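Long-range contacts in non-toxic crystal protein (Bacillus thuringiensis, PDB 2D42), which is a non-toxic parasporal crystal protein whose fold closely resembles that of the aerolysin-type beta-pore-forming toxins: residues T85-V93 with A119-N128; F75-T85 with T153-F163. One frame throughout, in Å; residues are numbered along the deposited sequence.

Contact 1: T85-V93 with A119-N128; sequences TSSQTRDGV and AFEGAVTNEN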
ATOM      1  N   THR A  85       3.980  -3.087   7.638  1.00 34.40           N
ATOM      2  CA  THR A  85       3.567  -3.614   6.347  1.00 32.60           C
ATOM      3  C   THR A  85       4.511  -2.990   5.335  1.00 32.44           C
ATOM      4  O   THR A  85       4.888  -1.823   5.460  1.00 32.94           O
ATOM      5  CB  THR A  85       2.123  -3.227   5.990  1.00 33.05           C
ATOM      6  OG1 THR A  85       2.047  -1.815   5.760  1.00 35.19           O
ATOM      7  CG2 THR A  85       1.182  -3.611   7.115  1.00 32.73           C
ATOM      8  N   SER A  86       4.907  -3.772   4.344  1.00 31.68           N
ATOM      9  CA  SER A  86       5.815  -3.287   3.323  1.00 31.76           C
ATOM     10  C   SER A  86       5.272  -3.599   1.928  1.00 31.31           C
ATOM     11  O   SER A  86       4.682  -4.657   1.715  1.00 31.50           O
ATOM     12  CB  SER A  86       7.178  -3.943   3.514  1.00 33.64           C
ATOM     13  OG  SER A  86       8.101  -3.461   2.559  1.00 40.05           O
ATOM     14  N   SER A  87       5.451  -2.675   0.986  1.00 29.06           N
ATOM     15  CA  SER A  87       4.988  -2.889  -0.384  1.00 28.41           C
ATOM     16  C   SER A  87       6.126  -2.626  -1.363  1.00 27.72           C
ATOM     17  O   SER A  87       7.104  -1.966  -1.020  1.00 27.20           O
ATOM     18  CB  SER A  87       3.827  -1.956  -0.712  1.00 30.37           C
ATOM     19  OG  SER A  87       4.281  -0.624  -0.852  1.00 33.00           O
ATOM     20  N   GLN A  88       5.996  -3.143  -2.581  1.00 26.69           N
ATOM     21  CA  GLN A  88       7.018  -2.935  -3.596  1.00 26.56           C
ATOM     22  C   GLN A  88       6.457  -3.159  -4.980  1.00 26.39           C
ATOM     23  O   GLN A  88       5.953  -4.240  -5.290  1.00 27.63           O
ATOM     24  CB  GLN A  88       8.201  -3.890  -3.387  1.00 30.73           C
ATOM     25  CG  GLN A  88       9.350  -3.657  -4.356  1.00 33.70           C
ATOM     26  CD  GLN A  88      10.424  -4.721  -4.261  1.00 37.34           C
ATOM     27  OE1 GLN A  88      11.539  -4.533  -4.738  1.00 40.26           O
ATOM     28  NE2 GLN A  88      10.088  -5.849  -3.655  1.00 39.00           N
ATOM     29  N   THR A  89       6.550  -2.138  -5.821  1.00 26.37           N
ATOM     30  CA  THR A  89       6.053  -2.248  -7.184  1.00 27.10           C
ATOM     31  C   THR A  89       6.963  -3.072  -8.084  1.00 28.12           C
ATOM     32  O   THR A  89       8.191  -2.972  -8.009  1.00 27.39           O
ATOM     33  CB  THR A  89       5.909  -0.868  -7.837  1.00 27.25           C
ATOM     34  OG1 THR A  89       4.954  -0.096  -7.102  1.00 25.83           O
ATOM     35  CG2 THR A  89       5.466  -1.014  -9.311  1.00 25.13           C
ATOM     36  N   ARG A  90       6.342  -3.876  -8.940  1.00 29.87           N
ATOM     37  CA  ARG A  90       7.059  -4.687  -9.909  1.00 32.84           C
ATOM     38  C   ARG A  90       6.854  -4.018 -11.273  1.00 32.30           C
ATOM     39  O   ARG A  90       7.822  -3.665 -11.960  1.00 31.80           O
ATOM     40  CB  ARG A  90       6.500  -6.106  -9.947  1.00 37.51           C
ATOM     41  CG  ARG A  90       7.049  -6.927 -11.093  1.00 44.17           C
ATOM     42  CD  ARG A  90       6.385  -8.287 -11.185  1.00 49.60           C
ATOM     43  NE  ARG A  90       6.966  -9.080 -12.264  1.00 55.46           N
ATOM     44  CZ  ARG A  90       6.568 -10.304 -12.592  1.00 56.61           C
ATOM     45  NH1 ARG A  90       5.580 -10.885 -11.922  1.00 58.72           N
ATOM     46  NH2 ARG A  90       7.163 -10.950 -13.586  1.00 57.91           N
ATOM     47  N   ASP A  91       5.591  -3.852 -11.658  1.00 28.68           N
ATOM     48  CA  ASP A  91       5.264  -3.195 -12.919  1.00 28.85           C
ATOM     49  C   ASP A  91       4.494  -1.914 -12.628  1.00 27.91           C
ATOM     50  O   ASP A  91       3.332  -1.951 -12.203  1.00 29.21           O
ATOM     51  CB  ASP A  91       4.435  -4.108 -13.823  1.00 26.93           C
ATOM     52  CG  ASP A  91       5.201  -5.355 -14.254  1.00 30.55           C
ATOM     53  OD1 ASP A  91       6.448  -5.296 -14.304  1.00 30.21           O
ATOM     54  OD2 ASP A  91       4.558  -6.380 -14.557  1.00 28.63           O
ATOM     55  N   GLY A  92       5.151  -0.781 -12.848  1.00 26.38           N
ATOM     56  CA  GLY A  92       4.515   0.494 -12.592  1.00 26.48           C
ATOM     57  C   GLY A  92       4.651   1.507 -13.716  1.00 26.59           C
ATOM     58  O   GLY A  92       4.988   1.173 -14.852  1.00 26.72           O
ATOM     59  N   VAL A  93       4.394   2.765 -13.381  1.00 27.66           N
ATOM     60  CA  VAL A  93       4.459   3.841 -14.354  1.00 28.21           C
ATOM     61  C   VAL A  93       4.809   5.135 -13.633  1.00 27.93           C
ATOM     62  O   VAL A  93       4.574   5.255 -12.432  1.00 29.68           O
ATOM     63  CB  VAL A  93       3.100   3.993 -15.082  1.00 26.88           C
ATOM     64  CG1 VAL A  93       1.991   4.317 -14.074  1.00 25.38           C
ATOM     65  CG2 VAL A  93       3.197   5.084 -16.155  1.00 27.70           C
ATOM     66  N   ALA A 119      -3.371  -1.497   6.349  1.00 25.97           N
ATOM     67  CA  ALA A 119      -3.098  -0.221   5.706  1.00 27.27           C
ATOM     68  C   ALA A 119      -1.648  -0.299   5.259  1.00 27.63           C
ATOM     69  O   ALA A 119      -0.804  -0.887   5.955  1.00 25.85           O
ATOM     70  CB  ALA A 119      -3.285   0.932   6.694  1.00 25.13           C
ATOM     71  N   PHE A 120      -1.367   0.254   4.084  1.00 26.52           N
ATOM     72  CA  PHE A 120      -0.011   0.264   3.565  1.00 26.41           C
ATOM     73  C   PHE A 120       0.228   1.436   2.625  1.00 28.11           C
ATOM     74  O   PHE A 120      -0.724   2.087   2.163  1.00 25.00           O
ATOM     75  CB  PHE A 120       0.308  -1.073   2.873  1.00 29.34           C
ATOM     76  CG  PHE A 120      -0.538  -1.378   1.655  1.00 29.34           C
ATOM     77  CD1 PHE A 120      -0.039  -1.153   0.372  1.00 29.59           C
ATOM     78  CD2 PHE A 120      -1.793  -1.958   1.787  1.00 27.76           C
ATOM     79  CE1 PHE A 120      -0.773  -1.509  -0.759  1.00 29.60           C
ATOM     80  CE2 PHE A 120      -2.541  -2.319   0.665  1.00 30.61           C
ATOM     81  CZ  PHE A 120      -2.029  -2.097  -0.614  1.00 31.06           C
ATOM     82  N   GLU A 121       1.501   1.735   2.384  1.00 27.68           N
ATOM     83  CA  GLU A 121       1.869   2.820   1.484  1.00 29.44           C
ATOM     84  C   GLU A 121       2.756   2.242   0.398  1.00 30.42           C
ATOM     85  O   GLU A 121       3.423   1.215   0.594  1.00 28.87           O
ATOM     86  CB  GLU A 121       2.625   3.927   2.224  1.00 31.57           C
ATOM     87  CG  GLU A 121       1.805   4.670   3.251  1.00 34.03           C
ATOM     88  CD  GLU A 121       2.585   5.801   3.907  1.00 37.18           C
ATOM     89  OE1 GLU A 121       3.831   5.751   3.902  1.00 37.71           O
ATOM     90  OE2 GLU A 121       1.952   6.734   4.442  1.00 40.17           O
ATOM     91  N   GLY A 122       2.766   2.902  -0.751  1.00 28.44           N
ATOM     92  CA  GLY A 122       3.573   2.429  -1.855  1.00 29.40           C
ATOM     93  C   GLY A 122       3.581   3.429  -2.993  1.00 31.74           C
ATOM     94  O   GLY A 122       2.761   4.352  -3.036  1.00 30.89           O
ATOM     95  N   ALA A 123       4.516   3.247  -3.915  1.00 30.26           N
ATOM     96  CA  ALA A 123       4.643   4.135  -5.059  1.00 29.84           C
ATOM     97  C   ALA A 123       4.617   3.288  -6.317  1.00 28.87           C
ATOM     98  O   ALA A 123       5.383   2.332  -6.443  1.00 27.25           O
ATOM     99  CB  ALA A 123       5.961   4.915  -4.971  1.00 29.99           C
ATOM    100  N   VAL A 124       3.721   3.622  -7.237  1.00 27.07           N
ATOM    101  CA  VAL A 124       3.631   2.875  -8.487  1.00 26.23           C
ATOM    102  C   VAL A 124       4.717   3.408  -9.417  1.00 24.43           C
ATOM    103  O   VAL A 124       4.954   2.853 -10.488  1.00 22.11           O
ATOM    104  CB  VAL A 124       2.253   3.079  -9.178  1.00 27.74           C
ATOM    105  CG1 VAL A 124       2.118   4.524  -9.678  1.00 23.91           C
ATOM    106  CG2 VAL A 124       2.101   2.098 -10.331  1.00 24.89           C
ATOM    107  N   THR A 125       5.386   4.469  -8.970  1.00 25.55           N
ATOM    108  CA  THR A 125       6.415   5.148  -9.755  1.00 27.78           C
ATOM    109  C   THR A 125       7.841   4.629  -9.667  1.00 29.26           C
ATOM    110  O   THR A 125       8.718   5.114 -10.385  1.00 27.55           O
ATOM    111  CB  THR A 125       6.447   6.645  -9.417  1.00 28.45           C
ATOM    112  OG1 THR A 125       6.712   6.812  -8.019  1.00 30.76           O
ATOM    113  CG2 THR A 125       5.112   7.293  -9.758  1.00 29.30           C
ATOM    114  N   ASN A 126       8.087   3.664  -8.788  1.00 28.63           N
ATOM    115  CA  ASN A 126       9.423   3.102  -8.670  1.00 30.68           C
ATOM    116  C   ASN A 126       9.362   1.705  -8.056  1.00 29.92           C
ATOM    117  O   ASN A 126       8.309   1.267  -7.591  1.00 30.37           O
ATOM    118  CB  ASN A 126      10.320   4.027  -7.837  1.00 31.05           C
ATOM    119  CG  ASN A 126       9.902   4.091  -6.385  1.00 32.74           C
ATOM    120  OD1 ASN A 126       9.909   3.078  -5.681  1.00 29.36           O
ATOM    121  ND2 ASN A 126       9.539   5.285  -5.924  1.00 30.30           N
ATOM    122  N   GLU A 127      10.486   1.004  -8.053  1.00 31.13           N
ATOM    123  CA  GLU A 127      10.509  -0.344  -7.514  1.00 31.58           C
ATOM    124  C   GLU A 127      11.134  -0.436  -6.134  1.00 31.55           C
ATOM    125  O   GLU A 127      11.584  -1.506  -5.729  1.00 29.68           O
ATOM    126  CB  GLU A 127      11.239  -1.278  -8.481  1.00 34.96           C
ATOM    127  CG  GLU A 127      10.573  -1.387  -9.844  1.00 38.46           C
ATOM    128  CD  GLU A 127      11.332  -2.291 -10.799  1.00 40.88           C
ATOM    129  OE1 GLU A 127      11.597  -3.452 -10.431  1.00 43.55           O
ATOM    130  OE2 GLU A 127      11.656  -1.847 -11.919  1.00 41.54           O
ATOM    131  N   ASN A 128      11.162   0.680  -5.409  1.00 31.14           N
ATOM    132  CA  ASN A 128      11.739   0.684  -4.074  1.00 32.58           C
ATOM    133  C   ASN A 128      10.755   0.119  -3.057  1.00 33.33           C
ATOM    134  O   ASN A 128       9.546   0.078  -3.285  1.00 32.65           O
ATOM    135  CB  ASN A 128      12.137   2.102  -3.639  1.00 34.48           C
ATOM    136  CG  ASN A 128      13.077   2.789  -4.625  1.00 37.69           C
ATOM    137  OD1 ASN A 128      13.967   2.162  -5.195  1.00 37.18           O
ATOM    138  ND2 ASN A 128      12.887   4.094  -4.809  1.00 37.69           N
TER
HETATM  139  O   HOH W   1       3.489  -0.092   3.244  1.00 30.28           O
HETATM  140  O   HOH W   2       5.471   0.457  -3.525  1.00 28.21           O
HETATM  141  O   HOH W   3       7.714   0.397  -5.051  1.00 31.55           O
HETATM  142  O   HOH W   4      10.385  -4.663  -8.310  1.00 41.27           O

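Contact 2: F75-T85 with T153-F163; sequences FSFSNAYTSRT and TGVYTLEQGAF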
ATOM      1  N   PHE A  75      -8.414  -6.461  35.997  1.00 25.77           N
ATOM      2  CA  PHE A  75      -7.188  -6.243  35.244  1.00 26.94           C
ATOM      3  C   PHE A  75      -7.539  -5.271  34.123  1.00 26.20           C
ATOM      4  O   PHE A  75      -8.390  -5.565  33.285  1.00 24.47           O
ATOM      5  CB  PHE A  75      -6.680  -7.546  34.614  1.00 25.75           C
ATOM      6  CG  PHE A  75      -6.140  -8.536  35.605  1.00 27.01           C
ATOM      7  CD1 PHE A  75      -4.932  -8.304  36.250  1.00 27.98           C
ATOM      8  CD2 PHE A  75      -6.832  -9.710  35.881  1.00 27.42           C
ATOM      9  CE1 PHE A  75      -4.418  -9.229  37.157  1.00 28.03           C
ATOM     10  CE2 PHE A  75      -6.324 -10.645  36.792  1.00 27.45           C
ATOM     11  CZ  PHE A  75      -5.116 -10.401  37.427  1.00 27.07           C
ATOM     12  N   SER A  76      -6.903  -4.108  34.119  1.00 24.45           N
ATOM     13  CA  SER A  76      -7.139  -3.137  33.064  1.00 24.24           C
ATOM     14  C   SER A  76      -5.850  -3.013  32.243  1.00 26.21           C
ATOM     15  O   SER A  76      -4.836  -2.504  32.726  1.00 24.51           O
ATOM     16  CB  SER A  76      -7.516  -1.778  33.650  1.00 23.96           C
ATOM     17  OG  SER A  76      -7.517  -0.809  32.623  1.00 25.71           O
ATOM     18  N   PHE A  77      -5.911  -3.472  30.995  1.00 26.91           N
ATOM     19  CA  PHE A  77      -4.762  -3.451  30.105  1.00 27.53           C
ATOM     20  C   PHE A  77      -4.859  -2.418  28.989  1.00 28.30           C
ATOM     21  O   PHE A  77      -5.930  -2.161  28.446  1.00 27.97           O
ATOM     22  CB  PHE A  77      -4.579  -4.828  29.461  1.00 24.94           C
ATOM     23  CG  PHE A  77      -4.157  -5.907  30.419  1.00 27.08           C
ATOM     24  CD1 PHE A  77      -2.872  -5.917  30.959  1.00 25.74           C
ATOM     25  CD2 PHE A  77      -5.031  -6.938  30.750  1.00 27.41           C
ATOM     26  CE1 PHE A  77      -2.462  -6.946  31.811  1.00 26.96           C
ATOM     27  CE2 PHE A  77      -4.634  -7.967  31.600  1.00 28.34           C
ATOM     28  CZ  PHE A  77      -3.347  -7.971  32.130  1.00 28.99           C
ATOM     29  N   SER A  78      -3.710  -1.852  28.646  1.00 27.21           N
ATOM     30  CA  SER A  78      -3.588  -0.871  27.580  1.00 30.26           C
ATOM     31  C   SER A  78      -2.204  -1.052  26.988  1.00 29.84           C
ATOM     32  O   SER A  78      -1.205  -0.760  27.636  1.00 30.21           O
ATOM     33  CB  SER A  78      -3.722   0.550  28.122  1.00 30.36           C
ATOM     34  OG  SER A  78      -3.334   1.487  27.133  1.00 36.99           O
ATOM     35  N   ASN A  79      -2.137  -1.531  25.756  1.00 29.81           N
ATOM     36  CA  ASN A  79      -0.847  -1.736  25.137  1.00 32.76           C
ATOM     37  C   ASN A  79      -0.876  -1.292  23.675  1.00 34.05           C
ATOM     38  O   ASN A  79      -1.724  -1.721  22.893  1.00 32.53           O
ATOM     39  CB  ASN A  79      -0.461  -3.213  25.296  1.00 36.68           C
ATOM     40  CG  ASN A  79      -0.451  -3.660  26.773  1.00 42.29           C
ATOM     41  OD1 ASN A  79       0.514  -3.431  27.508  1.00 45.32           O
ATOM     42  ND2 ASN A  79      -1.543  -4.274  27.209  1.00 43.64           N
ATOM     43  N   ALA A  80       0.039  -0.396  23.324  1.00 35.34           N
ATOM     44  CA  ALA A  80       0.124   0.121  21.964  1.00 37.52           C
ATOM     45  C   ALA A  80       1.131  -0.706  21.180  1.00 37.25           C
ATOM     46  O   ALA A  80       2.334  -0.518  21.321  1.00 40.47           O
ATOM     47  CB  ALA A  80       0.545   1.594  21.986  1.00 38.60           C
ATOM     48  N   TYR A  81       0.625  -1.620  20.356  1.00 37.51           N
ATOM     49  CA  TYR A  81       1.461  -2.503  19.551  1.00 36.68           C
ATOM     50  C   TYR A  81       1.651  -1.973  18.135  1.00 35.46           C
ATOM     51  O   TYR A  81       0.703  -1.534  17.488  1.00 32.36           O
ATOM     52  CB  TYR A  81       0.833  -3.897  19.475  1.00 41.04           C
ATOM     53  CG  TYR A  81       1.829  -4.989  19.164  1.00 45.08           C
ATOM     54  CD1 TYR A  81       2.765  -5.394  20.122  1.00 48.11           C
ATOM     55  CD2 TYR A  81       1.862  -5.595  17.908  1.00 46.19           C
ATOM     56  CE1 TYR A  81       3.714  -6.381  19.837  1.00 50.45           C
ATOM     57  CE2 TYR A  81       2.806  -6.580  17.608  1.00 49.58           C
ATOM     58  CZ  TYR A  81       3.731  -6.968  18.577  1.00 51.13           C
ATOM     59  OH  TYR A  81       4.678  -7.928  18.288  1.00 53.99           O
ATOM     60  N   THR A  82       2.882  -2.050  17.652  1.00 34.63           N
ATOM     61  CA  THR A  82       3.214  -1.573  16.320  1.00 35.99           C
ATOM     62  C   THR A  82       3.475  -2.709  15.353  1.00 36.50           C
ATOM     63  O   THR A  82       4.368  -3.521  15.575  1.00 38.91           O
ATOM     64  CB  THR A  82       4.465  -0.695  16.344  1.00 33.38           C
ATOM     65  OG1 THR A  82       4.208   0.472  17.131  1.00 34.23           O
ATOM     66  CG2 THR A  82       4.853  -0.284  14.930  1.00 32.60           C
ATOM     67  N   SER A  83       2.694  -2.760  14.282  1.00 37.19           N
ATOM     68  CA  SER A  83       2.867  -3.788  13.263  1.00 39.26           C
ATOM     69  C   SER A  83       3.279  -3.095  11.965  1.00 39.11           C
ATOM     70  O   SER A  83       2.828  -1.988  11.671  1.00 38.75           O
ATOM     71  CB  SER A  83       1.566  -4.570  13.059  1.00 41.54           C
ATOM     72  OG  SER A  83       1.208  -5.284  14.233  1.00 45.05           O
ATOM     73  N   ARG A  84       4.140  -3.747  11.196  1.00 38.96           N
ATOM     74  CA  ARG A  84       4.628  -3.174   9.953  1.00 37.10           C
ATOM     75  C   ARG A  84       4.133  -3.869   8.702  1.00 36.18           C
ATOM     76  O   ARG A  84       3.889  -5.075   8.698  1.00 34.96           O
ATOM     77  CB  ARG A  84       6.158  -3.187   9.943  1.00 40.27           C
ATOM     78  CG  ARG A  84       6.772  -2.761   8.620  1.00 44.46           C
ATOM     79  CD  ARG A  84       8.266  -2.519   8.755  1.00 48.68           C
ATOM     80  NE  ARG A  84       8.560  -1.537   9.797  1.00 51.94           N
ATOM     81  CZ  ARG A  84       9.773  -1.051  10.050  1.00 53.20           C
ATOM     82  NH1 ARG A  84      10.814  -1.450   9.333  1.00 54.73           N
ATOM     83  NH2 ARG A  84       9.945  -0.167  11.025  1.00 55.20           N
ATOM     84  N   THR A  85       3.980  -3.087   7.638  1.00 34.40           N
ATOM     85  CA  THR A  85       3.567  -3.614   6.347  1.00 32.60           C
ATOM     86  C   THR A  85       4.511  -2.990   5.335  1.00 32.44           C
ATOM     87  O   THR A  85       4.888  -1.823   5.460  1.00 32.94           O
ATOM     88  CB  THR A  85       2.123  -3.227   5.990  1.00 33.05           C
ATOM     89  OG1 THR A  85       2.047  -1.815   5.760  1.00 35.19           O
ATOM     90  CG2 THR A  85       1.182  -3.611   7.115  1.00 32.73           C
ATOM     91  N   THR A 153      -3.615 -14.625  38.051  1.00 26.53           N
ATOM     92  CA  THR A 153      -2.614 -14.163  37.109  1.00 26.36           C
ATOM     93  C   THR A 153      -3.282 -13.899  35.780  1.00 25.34           C
ATOM     94  O   THR A 153      -3.749 -14.822  35.113  1.00 25.36           O
ATOM     95  CB  THR A 153      -1.501 -15.199  36.938  1.00 27.14           C
ATOM     96  OG1 THR A 153      -0.870 -15.406  38.204  1.00 26.00           O
ATOM     97  CG2 THR A 153      -0.465 -14.717  35.937  1.00 24.50           C
ATOM     98  N   GLY A 154      -3.370 -12.622  35.424  1.00 23.09           N
ATOM     99  CA  GLY A 154      -3.979 -12.249  34.165  1.00 23.87           C
ATOM    100  C   GLY A 154      -2.933 -12.016  33.086  1.00 23.22           C
ATOM    101  O   GLY A 154      -2.049 -11.179  33.244  1.00 21.81           O
ATOM    102  N   VAL A 155      -3.052 -12.754  31.985  1.00 22.66           N
ATOM    103  CA  VAL A 155      -2.125 -12.650  30.858  1.00 22.96           C
ATOM    104  C   VAL A 155      -2.878 -12.066  29.667  1.00 23.36           C
ATOM    105  O   VAL A 155      -3.916 -12.592  29.263  1.00 24.60           O
ATOM    106  CB  VAL A 155      -1.561 -14.051  30.470  1.00 23.89           C
ATOM    107  CG1 VAL A 155      -0.729 -13.951  29.206  1.00 19.82           C
ATOM    108  CG2 VAL A 155      -0.707 -14.603  31.616  1.00 22.82           C
ATOM    109  N   TYR A 156      -2.351 -10.966  29.138  1.00 22.39           N
ATOM    110  CA  TYR A 156      -2.927 -10.248  27.993  1.00 23.82           C
ATOM    111  C   TYR A 156      -2.199 -10.716  26.739  1.00 21.41           C
ATOM    112  O   TYR A 156      -0.987 -10.519  26.603  1.00 23.31           O
ATOM    113  CB  TYR A 156      -2.737  -8.736  28.198  1.00 23.45           C
ATOM    114  CG  TYR A 156      -3.552  -7.845  27.282  1.00 27.48           C
ATOM    115  CD1 TYR A 156      -4.840  -8.208  26.875  1.00 29.17           C
ATOM    116  CD2 TYR A 156      -3.059  -6.607  26.875  1.00 28.06           C
ATOM    117  CE1 TYR A 156      -5.617  -7.345  26.081  1.00 28.90           C
ATOM    118  CE2 TYR A 156      -3.823  -5.740  26.089  1.00 29.17           C
ATOM    119  CZ  TYR A 156      -5.098  -6.110  25.699  1.00 30.71           C
ATOM    120  OH  TYR A 156      -5.871  -5.222  24.973  1.00 31.15           O
ATOM    121  N   THR A 157      -2.940 -11.359  25.841  1.00 22.38           N
ATOM    122  CA  THR A 157      -2.384 -11.901  24.608  1.00 22.09           C
ATOM    123  C   THR A 157      -2.926 -11.266  23.339  1.00 25.60           C
ATOM    124  O   THR A 157      -4.125 -10.991  23.225  1.00 24.96           O
ATOM    125  CB  THR A 157      -2.655 -13.419  24.522  1.00 23.57           C
ATOM    126  OG1 THR A 157      -2.003 -14.069  25.613  1.00 25.58           O
ATOM    127  CG2 THR A 157      -2.146 -13.996  23.206  1.00 24.26           C
ATOM    128  N   LEU A 158      -2.030 -11.035  22.386  1.00 25.24           N
ATOM    129  CA  LEU A 158      -2.413 -10.477  21.102  1.00 25.52           C
ATOM    130  C   LEU A 158      -2.231 -11.532  20.029  1.00 25.88           C
ATOM    131  O   LEU A 158      -1.179 -12.174  19.938  1.00 24.45           O
ATOM    132  CB  LEU A 158      -1.554  -9.265  20.734  1.00 25.63           C
ATOM    133  CG  LEU A 158      -1.722  -8.776  19.285  1.00 27.68           C
ATOM    134  CD1 LEU A 158      -3.123  -8.213  19.089  1.00 29.79           C
ATOM    135  CD2 LEU A 158      -0.682  -7.715  18.958  1.00 27.69           C
ATOM    136  N   GLU A 159      -3.265 -11.722  19.221  1.00 25.32           N
ATOM    137  CA  GLU A 159      -3.186 -12.661  18.121  1.00 25.56           C
ATOM    138  C   GLU A 159      -2.746 -11.811  16.929  1.00 25.95           C
ATOM    139  O   GLU A 159      -3.495 -10.950  16.461  1.00 24.07           O
ATOM    140  CB  GLU A 159      -4.548 -13.283  17.862  1.00 25.63           C
ATOM    141  CG  GLU A 159      -4.544 -14.355  16.816  1.00 30.13           C
ATOM    142  CD  GLU A 159      -5.850 -15.114  16.809  1.00 35.02           C
ATOM    143  OE1 GLU A 159      -6.802 -14.661  16.137  1.00 35.94           O
ATOM    144  OE2 GLU A 159      -5.926 -16.155  17.500  1.00 36.35           O
ATOM    145  N   GLN A 160      -1.523 -12.045  16.463  1.00 25.19           N
ATOM    146  CA  GLN A 160      -0.964 -11.295  15.351  1.00 26.88           C
ATOM    147  C   GLN A 160      -0.923 -12.087  14.055  1.00 28.35           C
ATOM    148  O   GLN A 160      -0.338 -13.170  13.995  1.00 27.65           O
ATOM    149  CB  GLN A 160       0.453 -10.828  15.688  1.00 30.40           C
ATOM    150  CG  GLN A 160       1.068  -9.926  14.623  1.00 35.62           C
ATOM    151  CD  GLN A 160       2.477  -9.498  14.966  1.00 38.60           C
ATOM    152  OE1 GLN A 160       3.350 -10.338  15.178  1.00 43.52           O
ATOM    153  NE2 GLN A 160       2.711  -8.184  15.022  1.00 40.60           N
ATOM    154  N   GLY A 161      -1.551 -11.532  13.021  1.00 29.36           N
ATOM    155  CA  GLY A 161      -1.568 -12.174  11.720  1.00 26.94           C
ATOM    156  C   GLY A 161      -0.405 -11.694  10.871  1.00 27.05           C
ATOM    157  O   GLY A 161       0.207 -10.663  11.156  1.00 26.82           O
ATOM    158  N   ALA A 162      -0.090 -12.448   9.826  1.00 24.30           N
ATOM    159  CA  ALA A 162       0.996 -12.088   8.928  1.00 23.70           C
ATOM    160  C   ALA A 162       0.525 -12.439   7.532  1.00 23.63           C
ATOM    161  O   ALA A 162      -0.302 -13.337   7.365  1.00 21.37           O
ATOM    162  CB  ALA A 162       2.267 -12.871   9.281  1.00 25.51           C
ATOM    163  N   PHE A 163       1.044 -11.745   6.525  1.00 24.54           N
ATOM    164  CA  PHE A 163       0.614 -12.021   5.160  1.00 24.47           C
ATOM    165  C   PHE A 163       1.654 -11.580   4.143  1.00 24.71           C
ATOM    166  O   PHE A 163       2.555 -10.810   4.445  1.00 24.48           O
ATOM    167  CB  PHE A 163      -0.700 -11.280   4.884  1.00 24.04           C
ATOM    168  CG  PHE A 163      -0.583  -9.797   5.074  1.00 25.99           C
ATOM    169  CD1 PHE A 163      -0.197  -8.975   4.021  1.00 25.67           C
ATOM    170  CD2 PHE A 163      -0.753  -9.234   6.337  1.00 22.79           C
ATOM    171  CE1 PHE A 163       0.029  -7.613   4.228  1.00 26.31           C
ATOM    172  CE2 PHE A 163      -0.528  -7.876   6.553  1.00 27.23           C
ATOM    173  CZ  PHE A 163      -0.135  -7.066   5.492  1.00 23.95           C
TER

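Contact 1: T85-V93 with A119-N128
T89 reaches A123 and N126 at once. Its CB lies 3.2 Å from N126 O; OG1, anti to the carbonyl carbon (chi1 -62°), donates to A123 O at 2.6 Å from above the carbonyl plane; CG2 stays near N126 O and V124 O. Threonine suits this buried place, since one small branch bonds the opposing main chain while the other packs its methyl by the N126 and V124 carbonyls.

The same device recurs along the strand. T85 OG1 donates to A119 O at 3.0 Å, on a lone pair and in the carbonyl plane, and S87 OG is modelled bonding to E121 O, so close that the exact length is doubtful. Strands 71-94 and 114-122 belong to different sheets of this elongated, aerolysin-like protein, and the segments 85-89 and 119-122 run at 35° to each other. With these axes still 6.3 Å apart at their closest, hydroxyl side chains and waters bridge the two main chains: one water joins T85 O and E121 N, another S87 OG and A123 N. G122, without a side chain, lets S87 OG approach its CA to 3.3 Å.

Past the corner at R90 and D91, a classic beta bulge facing E225, the backbones meet directly. V93 N donates to V124 O at 2.9 Å, and G92 brings its CA against the same oxygen, where a side chain would clash. E127 lays its CG 3.4 Å from T89 O, and a water joins that oxygen to E127 OE1.

Contact 2: F75-T85 with T153-F163
F77 and Y156 face each other with their planes only 7° apart, yet slid so far that the rings barely overlap. Each ring covers the other's CB instead: Y156 CB sits 3.7 Å from the F77 centroid, almost on its normal, and F77 CB lies over the Y156 face. Different first torsions place the two rings, CG being beside the backbone N in F77 (chi1 -68°) and anti to it in Y156 (chi1 -166°).

Next to them, G154 offers its bare CA to the face of F75, 4.0 Å from the centroid; a CB there would strike the ring. Farther along, L158 CD2 rests over one face of Y81, offset toward the rim, while Q160 NE2 comes to that ring's edge and gives a weak hydrogen bond to S83 OG (3.4 Å). The length of glutamine, its chain extended beyond CG, suits this reach to the other strand.

The tyrosine hydroxyl of Y156 is held by D140. Strand 75-85 pairs through its backbone with 129-146, and side chains of 219-244 and 54-65 also pack here: I238 against F77 and Y156, I56 against Y81 and Q160.

How the contacts relate
Both contacts lie on the long strand 71-94, contact 2 on its earlier part and contact 1 on its later part, with T85 as the shared residue; their centres are about 28 Å apart. Along the chain, 119-128 falls between 75-85 and 153-163, so contact 1 is enclosed by the longer chain excursion of contact 2. T85, besides its bond in contact 1, turns its methyl to the ring edge of F163. Contact 2 joins two strands of the large mixed sheet across an aromatic interior, whereas contact 1 ties that sheet to the small sheet ending in 114-122. One strand thus takes part in both contacts along the length of this elongated, toxin-like molecule.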